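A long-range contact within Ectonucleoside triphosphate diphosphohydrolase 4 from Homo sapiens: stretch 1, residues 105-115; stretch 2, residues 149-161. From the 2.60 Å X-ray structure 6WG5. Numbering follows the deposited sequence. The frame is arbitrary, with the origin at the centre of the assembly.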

# COMPACT_ATOMS: atom_id res chain seq x y z
N TYR A 105 -1.19 13.96 -23.37
CA TYR A 105 -0.17 13.34 -22.54
C TYR A 105 -0.48 11.88 -22.27
O TYR A 105 0.42 11.04 -22.24
CB TYR A 105 -0.03 14.12 -21.24
CG TYR A 105 0.59 13.36 -20.09
CD1 TYR A 105 1.96 13.15 -20.03
CD2 TYR A 105 -0.20 12.86 -19.07
CE1 TYR A 105 2.53 12.46 -18.98
CE2 TYR A 105 0.36 12.16 -18.01
CZ TYR A 105 1.72 11.96 -17.97
OH TYR A 105 2.28 11.27 -16.92
N ILE A 106 -1.77 11.56 -22.06
CA ILE A 106 -2.18 10.17 -21.83
C ILE A 106 -2.47 9.43 -23.13
O ILE A 106 -2.79 8.23 -23.08
CB ILE A 106 -3.42 10.10 -20.92
CG1 ILE A 106 -4.58 10.92 -21.50
CG2 ILE A 106 -3.08 10.56 -19.51
CD1 ILE A 106 -5.58 10.11 -22.27
N SER A 107 -2.38 10.09 -24.28
CA SER A 107 -2.63 9.40 -25.54
C SER A 107 -1.72 8.20 -25.75
O SER A 107 -2.23 7.15 -26.18
CB SER A 107 -2.49 10.40 -26.71
OG SER A 107 -3.58 11.30 -26.73
N PRO A 108 -0.41 8.27 -25.49
CA PRO A 108 0.42 7.07 -25.67
C PRO A 108 -0.05 5.88 -24.85
O PRO A 108 0.17 4.73 -25.26
CB PRO A 108 1.81 7.54 -25.23
CG PRO A 108 1.79 9.02 -25.39
CD PRO A 108 0.38 9.44 -25.09
N LEU A 109 -0.69 6.11 -23.70
CA LEU A 109 -1.16 5.00 -22.87
C LEU A 109 -2.42 4.36 -23.45
O LEU A 109 -2.55 3.13 -23.44
CB LEU A 109 -1.43 5.49 -21.45
CG LEU A 109 -0.26 6.10 -20.68
CD1 LEU A 109 -0.71 6.55 -19.30
CD2 LEU A 109 0.90 5.12 -20.58
N LEU A 110 -3.34 5.17 -23.96
CA LEU A 110 -4.60 4.63 -24.47
C LEU A 110 -4.40 3.94 -25.81
O LEU A 110 -5.03 2.91 -26.08
CB LEU A 110 -5.64 5.74 -24.58
CG LEU A 110 -5.97 6.47 -23.27
CD1 LEU A 110 -7.05 7.51 -23.51
CD2 LEU A 110 -6.40 5.50 -22.18
N ASN A 111 -3.54 4.49 -26.67
CA ASN A 111 -3.19 3.79 -27.90
C ASN A 111 -2.54 2.45 -27.60
O ASN A 111 -2.78 1.46 -28.29
CB ASN A 111 -2.25 4.66 -28.74
CG ASN A 111 -2.94 5.90 -29.29
OD1 ASN A 111 -4.05 5.82 -29.81
ND2 ASN A 111 -2.28 7.04 -29.16
N PHE A 112 -1.71 2.39 -26.55
CA PHE A 112 -1.13 1.13 -26.13
C PHE A 112 -2.21 0.12 -25.77
O PHE A 112 -2.16 -1.04 -26.19
CB PHE A 112 -0.19 1.36 -24.94
CG PHE A 112 0.37 0.10 -24.35
CD1 PHE A 112 1.53 -0.46 -24.84
CD2 PHE A 112 -0.27 -0.51 -23.28
CE1 PHE A 112 2.05 -1.61 -24.29
CE2 PHE A 112 0.25 -1.67 -22.73
CZ PHE A 112 1.41 -2.22 -23.23
N ALA A 113 -3.20 0.55 -24.99
CA ALA A 113 -4.30 -0.34 -24.62
C ALA A 113 -5.14 -0.72 -25.83
O ALA A 113 -5.52 -1.88 -26.00
CB ALA A 113 -5.17 0.32 -23.55
N ALA A 114 -5.44 0.26 -26.70
CA ALA A 114 -6.27 -0.01 -27.87
C ALA A 114 -5.61 -1.01 -28.81
O ALA A 114 -6.30 -1.74 -29.52
CB ALA A 114 -6.56 1.29 -28.61
N GLU A 115 -4.27 -1.06 -28.82
CA GLU A 115 -3.58 -2.05 -29.64
C GLU A 115 -3.87 -3.46 -29.16
O GLU A 115 -4.21 -4.35 -29.95
CB GLU A 115 -2.07 -1.77 -29.62
CG GLU A 115 -1.55 -1.02 -30.84
CD GLU A 115 -0.04 -0.86 -30.81
OE1 GLU A 115 0.54 -0.87 -29.70
OE2 GLU A 115 0.57 -0.73 -31.89
N ASP A 149 -11.33 17.77 -19.43
CA ASP A 149 -10.65 17.64 -20.72
C ASP A 149 -10.53 16.17 -21.12
O ASP A 149 -10.68 15.83 -22.30
CB ASP A 149 -9.27 18.29 -20.66
CG ASP A 149 -8.64 18.43 -22.03
OD1 ASP A 149 -9.38 18.50 -23.03
OD2 ASP A 149 -7.39 18.46 -22.11
N LEU A 150 -10.27 15.29 -20.15
CA LEU A 150 -10.26 13.86 -20.44
C LEU A 150 -11.65 13.36 -20.80
O LEU A 150 -11.81 12.56 -21.73
CB LEU A 150 -9.72 13.09 -19.23
CG LEU A 150 -8.24 13.28 -18.89
CD1 LEU A 150 -7.95 12.76 -17.49
CD2 LEU A 150 -7.37 12.57 -19.91
N LEU A 151 -12.67 13.83 -20.08
CA LEU A 151 -14.03 13.33 -20.31
C LEU A 151 -14.57 13.78 -21.67
O LEU A 151 -15.22 13.00 -22.36
CB LEU A 151 -14.95 13.81 -19.18
CG LEU A 151 -14.72 13.14 -17.83
CD1 LEU A 151 -15.45 13.90 -16.73
CD2 LEU A 151 -15.18 11.69 -17.86
N THR A 152 -14.31 15.03 -22.05
CA THR A 152 -14.85 15.53 -23.32
C THR A 152 -14.05 15.05 -24.52
O THR A 152 -14.60 14.95 -25.62
CB THR A 152 -14.89 17.06 -23.31
OG1 THR A 152 -13.55 17.58 -23.21
CG2 THR A 152 -15.72 17.59 -22.15
N ASP A 153 -12.77 14.74 -24.33
CA ASP A 153 -11.87 14.46 -25.45
C ASP A 153 -11.74 12.97 -25.75
O ASP A 153 -11.73 12.58 -26.92
CB ASP A 153 -10.48 15.03 -25.15
CG ASP A 153 -9.60 15.10 -26.38
OD1 ASP A 153 -9.02 16.18 -26.64
OD2 ASP A 153 -9.48 14.09 -27.10
N ILE A 154 -11.63 12.12 -24.72
CA ILE A 154 -11.39 10.70 -24.96
C ILE A 154 -12.52 10.05 -25.74
O ILE A 154 -12.24 9.33 -26.71
CB ILE A 154 -11.11 9.99 -23.62
CG1 ILE A 154 -9.74 10.42 -23.08
CG2 ILE A 154 -11.17 8.47 -23.78
CD1 ILE A 154 -9.49 10.00 -21.65
N PRO A 155 -13.80 10.22 -25.38
CA PRO A 155 -14.87 9.49 -26.07
C PRO A 155 -14.83 9.62 -27.59
O PRO A 155 -15.25 8.70 -28.29
CB PRO A 155 -16.14 10.09 -25.48
CG PRO A 155 -15.74 10.58 -24.14
CD PRO A 155 -14.33 11.06 -24.28
N VAL A 156 -14.35 10.75 -28.11
CA VAL A 156 -14.30 10.94 -29.55
C VAL A 156 -13.21 10.08 -30.17
O VAL A 156 -13.38 9.52 -31.27
CB VAL A 156 -14.11 12.43 -29.89
CG1 VAL A 156 -13.98 12.63 -31.40
CG2 VAL A 156 -15.26 13.25 -29.33
N HIS A 157 -12.07 9.95 -29.49
CA HIS A 157 -10.91 9.27 -30.05
C HIS A 157 -10.86 7.78 -29.72
O HIS A 157 -10.12 7.05 -30.39
CB HIS A 157 -9.62 9.94 -29.56
CG HIS A 157 -9.34 11.25 -30.23
ND1 HIS A 157 -8.96 12.38 -29.53
CD2 HIS A 157 -9.37 11.61 -31.54
CE1 HIS A 157 -8.77 13.38 -30.38
NE2 HIS A 157 -9.02 12.94 -31.60
N PHE A 158 -11.61 7.33 -28.73
CA PHE A 158 -11.61 5.92 -28.34
C PHE A 158 -13.03 5.47 -28.07
O PHE A 158 -13.89 6.27 -27.70
CB PHE A 158 -10.72 5.68 -27.11
CG PHE A 158 -9.31 6.17 -27.27
CD1 PHE A 158 -8.35 5.38 -27.88
CD2 PHE A 158 -8.95 7.42 -26.80
CE1 PHE A 158 -7.05 5.83 -28.03
CE2 PHE A 158 -7.65 7.88 -26.95
CZ PHE A 158 -6.70 7.08 -27.56
N ASP A 159 -13.27 4.17 -28.24
CA ASP A 159 -14.60 3.58 -28.09
C ASP A 159 -14.81 2.94 -26.72
O ASP A 159 -15.83 2.28 -26.52
CB ASP A 159 -14.84 2.55 -29.19
CG ASP A 159 -14.96 3.17 -30.57
OD1 ASP A 159 -15.43 4.33 -30.66
OD2 ASP A 159 -14.58 2.51 -31.56
N PHE A 160 -13.89 3.13 -25.78
CA PHE A 160 -14.04 2.55 -24.46
C PHE A 160 -15.21 3.17 -23.72
O PHE A 160 -15.57 4.33 -23.93
CB PHE A 160 -12.75 2.74 -23.65
CG PHE A 160 -11.53 2.19 -24.32
CD1 PHE A 160 -11.53 0.92 -24.88
CD2 PHE A 160 -10.37 2.94 -24.39
CE1 PHE A 160 -10.40 0.42 -25.49
CE2 PHE A 160 -9.23 2.44 -25.00
CZ PHE A 160 -9.25 1.18 -25.55
N LEU A 161 -15.82 2.38 -22.83
CA LEU A 161 -16.85 2.91 -21.93
C LEU A 161 -16.21 3.91 -20.98
O LEU A 161 -15.46 3.53 -20.08
CB LEU A 161 -17.52 1.78 -21.16
CG LEU A 161 -18.27 0.70 -21.94
CD1 LEU A 161 -18.76 -0.38 -20.99
CD2 LEU A 161 -19.44 1.30 -22.71

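Two segments far apart in sequence can pack closely without a hydrogen bond between them, and this pair from human ectonucleoside triphosphate diphosphohydrolase 4 is a compact example. Stretch 1 is helical from Ser107 to Glu115. Stretch 2 ends a helix that runs to His157 and is kinked near Pro155: the proline nitrogen carries no hydrogen to donate, and the N of Val156 likewise lacks a bond to the preceding turn. Phe158 N still reaches Ile154 O at 2.9 Å, but Phe158 itself leaves helical phi/psi. The two stretches run in the same direction, with the CA atoms of Ile106 and Leu150 9.0 Å apart and those of Ala114 and Phe158 8.0 Å apart. No hydrogen bond crosses between them.

The contact is built mostly from carbon surfaces. At one end, Ile106 CG1 meets Leu150 CD2 at 3.6 Å. The leucine's CA-to-CB bond points sideways, yet the end of its side chain comes nearer to stretch 1. One turn further along, Ile154 CD1 lies 4.0 Å from both Ile106 CD1 and Leu110 CD1, so a single methyl touches two residues four positions apart in stretch 1.

Beyond the helix end, aromatic rings take over. Leu110 CB sits over one face of Phe158, 3.8 Å from the ring centroid and 25° off its normal, a CH-pi contact in which weakly polarised C-H bonds meet the pi cloud. Asn111 approaches the ring differently: its OD1 lies near the ring plane, 3.5 Å from Phe158 CE1, where the electropositive edge suits a carbonyl oxygen. Phe160 turns its edge to the helix, with CZ 4.1 Å from Ala114 CB and 4.0 Å from Ala114 CA, so the ring edge meets both the methyl and the backbone carbon.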